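Local structure of putative beta-glucosidase (Bifidobacterium adolescentis, 5WAB) at residues A103-P108 with V148-K153; A92-C97 with A141-K146. The protein hydrolyses beta-glucosidic linkages as a family 3 glycoside hydrolase and probably also removes terminal arabinopyranosyl groups from ginsenoside Rb2. One frame throughout, in Å; residues are numbered along the deposited sequence.

Overall arrangement
Both contacts belong to the TIM-barrel-like N-terminal domain of this family 3 glycoside hydrolase, and their centres are about 10 Å apart. Contact 1 pairs two neighbouring parallel strands of the inner sheet, 102-106 and 149-155; contact 2 packs the covering helices 83-99 and 129-144 against each other. Along the chain the segments alternate, in the order 92-97, 103-108, 141-146, 148-153, so that strand 102-106, helix 129-144 and strand 149-155 form a beta-alpha-beta unit. The two layers meet directly where Thr150 CG2 lies 3.5 Å from Val143 CB and where Ile105 CD1 touches Met93 CE. A largely apolar layer thus packs this beta-alpha-beta part of the barrel wall into one unit.

Contact 1 (A103-P108 with V148-K153); sequences AVILGP and VGTSLK
Strands 104-106 and 149-153 run parallel, with their directions 28° apart and their axes approaching to 4.4 Å. Gly149 is gripped twice by the facing chain: its N gives a hydrogen bond of 2.7 Å to Ala103 O, and its O accepts one of 2.9 Å from Ile105 N. Beyond this the first strand bends through an inverse gamma turn centred on Leu106, with Gly107 N bonded to Ile105 O at 2.9 Å, and then through a cis peptide before Pro108. The bend brings two more carbonyls to the second strand, where Ser151 N meets Gly107 O at 2.8 Å and Lys153 N meets Pro108 O at 3.0 Å.

Gly149 suits its place because the space beside its CA on the Val104 face is occupied by Val104 CG2. The other branch, CG1, is anti to the backbone N (chi1 -175°) and lies against Thr150 O. Leu106 touches Ser151 carbon to carbon, CD2 to CB at 3.7 Å, and also packs on Met197 of the next strand. Thr150 faces the helix layer, its CB resting on Gly107 O while OG1 makes a weak bond to Gln144. Lys153 lays CD against Leu106 O, and a bend at chi3 (66°) then turns CE so that NZ comes back to the same oxygen in a weak bond of 3.4 Å.

The stronger partner of that ammonium is Glu123, through a salt bridge, and a glycerol, probably from the crystallisation liquor, makes a further weak hydrogen bond. The buried charge is thus probably balanced, which would favour the protonated lysine. Its position at the C-terminal ends of the strands, where TIM barrels carry their active sites, together with the bound glycerol, is consistent with a polar pocket there.

Contact 2 (A92-C97 with A141-K146); sequences AMAEEC and AGVQSK
Ala94 points its methyl group at helix 129-144, and this small side chain lets two neighbouring helices of the beta/alpha barrel come close, with Ala94 CA and Val143 CA only 4.7 Å apart. The methyl meets Val143 and Lys146 together: CB lies 3.7 Å from Val143 CG1, the branch that is anti to the backbone N (chi1 172°), and 3.5 Å from Lys146 CB. Ala94 CB also rests on the carbonyl Val143 O at 3.2 Å. Val143 presents its other branch, CG2, to Met93 CB. Toward the sheet, Met93 and Val143 both touch Ile105, so apolar residues fill the inner side of the groove.

At the outer side the pairing turns polar. Lys146, just beyond helix 129-144, bends at chi2 (-69°), which carries the rest of its chain across to Glu95, whose extended side chain it crosses obliquely. The lysine also touches Ile98, as suits a long side chain at the partly exposed margin. The two carboxylate oxygens of Glu95 are divided between partners, OE1 accepting a hydrogen bond from His304. The other, OE2, forms the salt bridge with Lys146 NZ at 3.1 Å, approached from above the carboxylate plane, 34° out of it.

Contact 1 (A103-P108 with V148-K153)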
loop_
_atom_site.group_PDB
_atom_site.type_symbol
_atom_site.label_atom_id
_atom_site.label_comp_id
_atom_site.label_asym_id
_atom_site.label_seq_id
_atom_site.Cartn_x
_atom_site.Cartn_y
_atom_site.Cartn_z
ATOM N N ALA A 103 -19.508 -9.017 -7.923
ATOM C CA ALA A 103 -18.673 -10.213 -8.004
ATOM C C ALA A 103 -17.191 -9.910 -7.840
ATOM O O ALA A 103 -16.442 -10.767 -7.356
ATOM C CB ALA A 103 -18.898 -10.941 -9.331
ATOM N N VAL A 104 -16.739 -8.732 -8.258
ATOM C CA VAL A 104 -15.339 -8.347 -8.143
ATOM C C VAL A 104 -15.276 -6.935 -7.582
ATOM O O VAL A 104 -15.973 -6.039 -8.071
ATOM C CB VAL A 104 -14.606 -8.417 -9.495
ATOM C CG1 VAL A 104 -13.131 -8.117 -9.315
ATOM C CG2 VAL A 104 -14.816 -9.769 -10.158
ATOM N N ILE A 105 -14.459 -6.742 -6.549
ATOM C CA ILE A 105 -14.195 -5.421 -5.991
ATOM C C ILE A 105 -12.807 -4.991 -6.449
ATOM O O ILE A 105 -11.846 -5.762 -6.347
ATOM C CB ILE A 105 -14.330 -5.431 -4.456
ATOM C CG1 ILE A 105 -14.180 -4.026 -3.880
ATOM C CG2 ILE A 105 -13.358 -6.415 -3.801
ATOM C CD1 ILE A 105 -14.734 -3.902 -2.486
ATOM N N LEU A 106 -12.705 -3.770 -6.980
ATOM C CA LEU A 106 -11.534 -3.352 -7.759
ATOM C C LEU A 106 -10.439 -2.828 -6.833
ATOM O O LEU A 106 -10.212 -1.627 -6.689
ATOM C CB LEU A 106 -11.935 -2.314 -8.801
ATOM C CG LEU A 106 -12.959 -2.805 -9.824
ATOM C CD1 LEU A 106 -13.341 -1.705 -10.807
ATOM C CD2 LEU A 106 -12.422 -4.027 -10.556
ATOM N N GLY A 107 -9.723 -3.760 -6.229
ATOM C CA GLY A 107 -8.621 -3.440 -5.359
ATOM C C GLY A 107 -7.959 -4.715 -4.895
ATOM O O GLY A 107 -8.396 -5.819 -5.236
ATOM N N PRO A 108 -6.876 -4.598 -4.117
ATOM C CA PRO A 108 -6.267 -3.334 -3.698
ATOM C C PRO A 108 -5.197 -2.838 -4.676
ATOM O O PRO A 108 -4.806 -3.565 -5.595
ATOM C CB PRO A 108 -5.648 -3.694 -2.349
ATOM C CG PRO A 108 -5.212 -5.131 -2.537
ATOM C CD PRO A 108 -6.221 -5.759 -3.482
ATOM N N VAL A 148 -15.771 -13.842 -3.301
ATOM C CA VAL A 148 -15.857 -12.630 -4.115
ATOM C C VAL A 148 -14.475 -12.306 -4.665
ATOM O O VAL A 148 -13.470 -12.463 -3.966
ATOM C CB VAL A 148 -16.405 -11.444 -3.298
ATOM C CG1 VAL A 148 -16.549 -10.215 -4.170
ATOM C CG2 VAL A 148 -17.728 -11.810 -2.655
ATOM N N GLY A 149 -14.421 -11.867 -5.924
ATOM C CA GLY A 149 -13.144 -11.577 -6.540
ATOM C C GLY A 149 -12.601 -10.204 -6.182
ATOM O O GLY A 149 -13.334 -9.285 -5.824
ATOM N N THR A 150 -11.282 -10.074 -6.285
ATOM C CA THR A 150 -10.573 -8.807 -6.142
ATOM C C THR A 150 -9.902 -8.462 -7.463
ATOM O O THR A 150 -9.977 -9.212 -8.436
ATOM C CB THR A 150 -9.522 -8.856 -5.028
ATOM O OG1 THR A 150 -8.481 -9.770 -5.387
ATOM C CG2 THR A 150 -10.139 -9.287 -3.726
ATOM N N SER A 151 -9.219 -7.320 -7.484
ATOM C CA SER A 151 -8.505 -6.864 -8.678
ATOM C C SER A 151 -7.203 -6.182 -8.240
ATOM O O SER A 151 -7.172 -4.973 -7.990
ATOM C CB SER A 151 -9.390 -5.944 -9.509
ATOM O OG SER A 151 -8.867 -5.763 -10.810
ATOM N N LEU A 152 -6.136 -6.973 -8.127
ATOM C CA LEU A 152 -4.805 -6.430 -7.889
ATOM C C LEU A 152 -4.495 -5.380 -8.944
ATOM O O LEU A 152 -4.451 -5.689 -10.136
ATOM C CB LEU A 152 -3.777 -7.561 -7.927
ATOM C CG LEU A 152 -2.385 -7.285 -7.365
ATOM C CD1 LEU A 152 -2.493 -6.821 -5.924
ATOM C CD2 LEU A 152 -1.530 -8.542 -7.471
ATOM N N LYS A 153 -4.307 -4.135 -8.512
ATOM C CA LYS A 153 -4.572 -2.981 -9.362
ATOM C C LYS A 153 -3.304 -2.294 -9.850
ATOM O O LYS A 153 -2.371 -2.046 -9.074
ATOM C CB LYS A 153 -5.458 -1.973 -8.620
ATOM C CG LYS A 153 -6.636 -1.508 -9.447
ATOM C CD LYS A 153 -7.708 -0.841 -8.597
ATOM C CE LYS A 153 -7.246 0.451 -7.981
ATOM N NZ LYS A 153 -8.399 1.154 -7.359
#

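Contact 2 (A92-C97 with A141-K146)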
loop_
_atom_site.group_PDB
_atom_site.type_symbol
_atom_site.label_atom_id
_atom_site.label_comp_id
_atom_site.label_asym_id
_atom_site.label_seq_id
_atom_site.Cartn_x
_atom_site.Cartn_y
_atom_site.Cartn_z
ATOM N N ALA A 92 -14.935 -8.455 5.451
ATOM C CA ALA A 92 -16.091 -7.573 5.569
ATOM C C ALA A 92 -16.447 -6.953 4.222
ATOM O O ALA A 92 -17.627 -6.863 3.867
ATOM C CB ALA A 92 -15.820 -6.486 6.609
ATOM N N MET A 93 -15.434 -6.534 3.455
ATOM C CA MET A 93 -15.663 -5.987 2.120
ATOM C C MET A 93 -16.376 -6.989 1.215
ATOM O O MET A 93 -17.264 -6.616 0.439
ATOM C CB MET A 93 -14.330 -5.557 1.505
ATOM C CG MET A 93 -13.695 -4.345 2.176
ATOM S SD MET A 93 -11.974 -4.065 1.692
ATOM C CE MET A 93 -12.106 -3.897 -0.075
ATOM N N ALA A 94 -15.997 -8.268 1.292
ATOM C CA ALA A 94 -16.645 -9.272 0.455
ATOM C C ALA A 94 -18.102 -9.474 0.854
ATOM O O ALA A 94 -18.975 -9.618 -0.010
ATOM C CB ALA A 94 -15.884 -10.592 0.538
ATOM N N GLU A 95 -18.385 -9.488 2.158
ATOM C CA GLU A 95 -19.758 -9.682 2.611
ATOM C C GLU A 95 -20.654 -8.535 2.158
ATOM O O GLU A 95 -21.829 -8.743 1.831
ATOM C CB GLU A 95 -19.786 -9.825 4.130
ATOM C CG GLU A 95 -19.117 -11.097 4.622
ATOM C CD GLU A 95 -19.076 -11.178 6.128
ATOM O OE1 GLU A 95 -19.155 -10.114 6.783
ATOM O OE2 GLU A 95 -18.957 -12.305 6.657
ATOM N N GLU A 96 -20.116 -7.316 2.113
ATOM C CA GLU A 96 -20.905 -6.217 1.575
ATOM C C GLU A 96 -21.119 -6.392 0.077
ATOM O O GLU A 96 -22.199 -6.082 -0.440
ATOM C CB GLU A 96 -20.230 -4.880 1.887
ATOM C CG GLU A 96 -19.934 -4.696 3.366
ATOM C CD GLU A 96 -19.610 -3.261 3.751
ATOM O OE1 GLU A 96 -19.566 -2.383 2.865
ATOM O OE2 GLU A 96 -19.413 -3.016 4.956
ATOM N N CYS A 97 -20.116 -6.923 -0.628
ATOM C CA CYS A 97 -20.292 -7.231 -2.044
ATOM C C CYS A 97 -21.364 -8.287 -2.244
ATOM O O CYS A 97 -22.137 -8.218 -3.207
ATOM C CB CYS A 97 -18.977 -7.710 -2.661
ATOM S SG CYS A 97 -17.689 -6.465 -2.827
ATOM N N ALA A 141 -6.746 -12.277 -0.025
ATOM C CA ALA A 141 -7.123 -13.517 0.648
ATOM C C ALA A 141 -8.415 -13.349 1.437
ATOM O O ALA A 141 -9.244 -14.265 1.491
ATOM C CB ALA A 141 -5.997 -13.986 1.564
ATOM N N GLY A 142 -8.602 -12.185 2.057
ATOM C CA GLY A 142 -9.793 -11.969 2.856
ATOM C C GLY A 142 -11.059 -11.915 2.024
ATOM O O GLY A 142 -12.044 -12.587 2.335
ATOM N N VAL A 143 -11.059 -11.099 0.965
ATOM C CA VAL A 143 -12.258 -10.957 0.140
ATOM C C VAL A 143 -12.608 -12.286 -0.520
ATOM O O VAL A 143 -13.752 -12.753 -0.454
ATOM C CB VAL A 143 -12.064 -9.850 -0.910
ATOM C CG1 VAL A 143 -13.230 -9.832 -1.896
ATOM C CG2 VAL A 143 -11.898 -8.495 -0.254
ATOM N N GLN A 144 -11.619 -12.925 -1.145
ATOM C CA GLN A 144 -11.889 -14.138 -1.900
ATOM C C GLN A 144 -12.201 -15.326 -0.993
ATOM O O GLN A 144 -12.790 -16.310 -1.460
ATOM C CB GLN A 144 -10.705 -14.433 -2.828
ATOM C CG GLN A 144 -10.455 -13.310 -3.851
ATOM C CD GLN A 144 -9.434 -13.674 -4.926
ATOM O OE1 GLN A 144 -9.251 -12.939 -5.900
ATOM N NE2 GLN A 144 -8.779 -14.815 -4.760
ATOM N N SER A 145 -11.868 -15.242 0.300
ATOM C CA SER A 145 -12.277 -16.292 1.226
ATOM C C SER A 145 -13.788 -16.354 1.375
ATOM O O SER A 145 -14.309 -17.353 1.878
ATOM C CB SER A 145 -11.633 -16.092 2.602
ATOM O OG SER A 145 -12.189 -14.982 3.286
ATOM N N LYS A 146 -14.498 -15.309 0.957
ATOM C CA LYS A 146 -15.952 -15.283 0.976
ATOM C C LYS A 146 -16.559 -15.577 -0.386
ATOM O O LYS A 146 -17.786 -15.532 -0.527
ATOM C CB LYS A 146 -16.444 -13.923 1.466
ATOM C CG LYS A 146 -15.969 -13.563 2.852
ATOM C CD LYS A 146 -16.615 -14.445 3.901
ATOM C CE LYS A 146 -16.210 -14.007 5.295
ATOM N NZ LYS A 146 -17.021 -14.702 6.336
#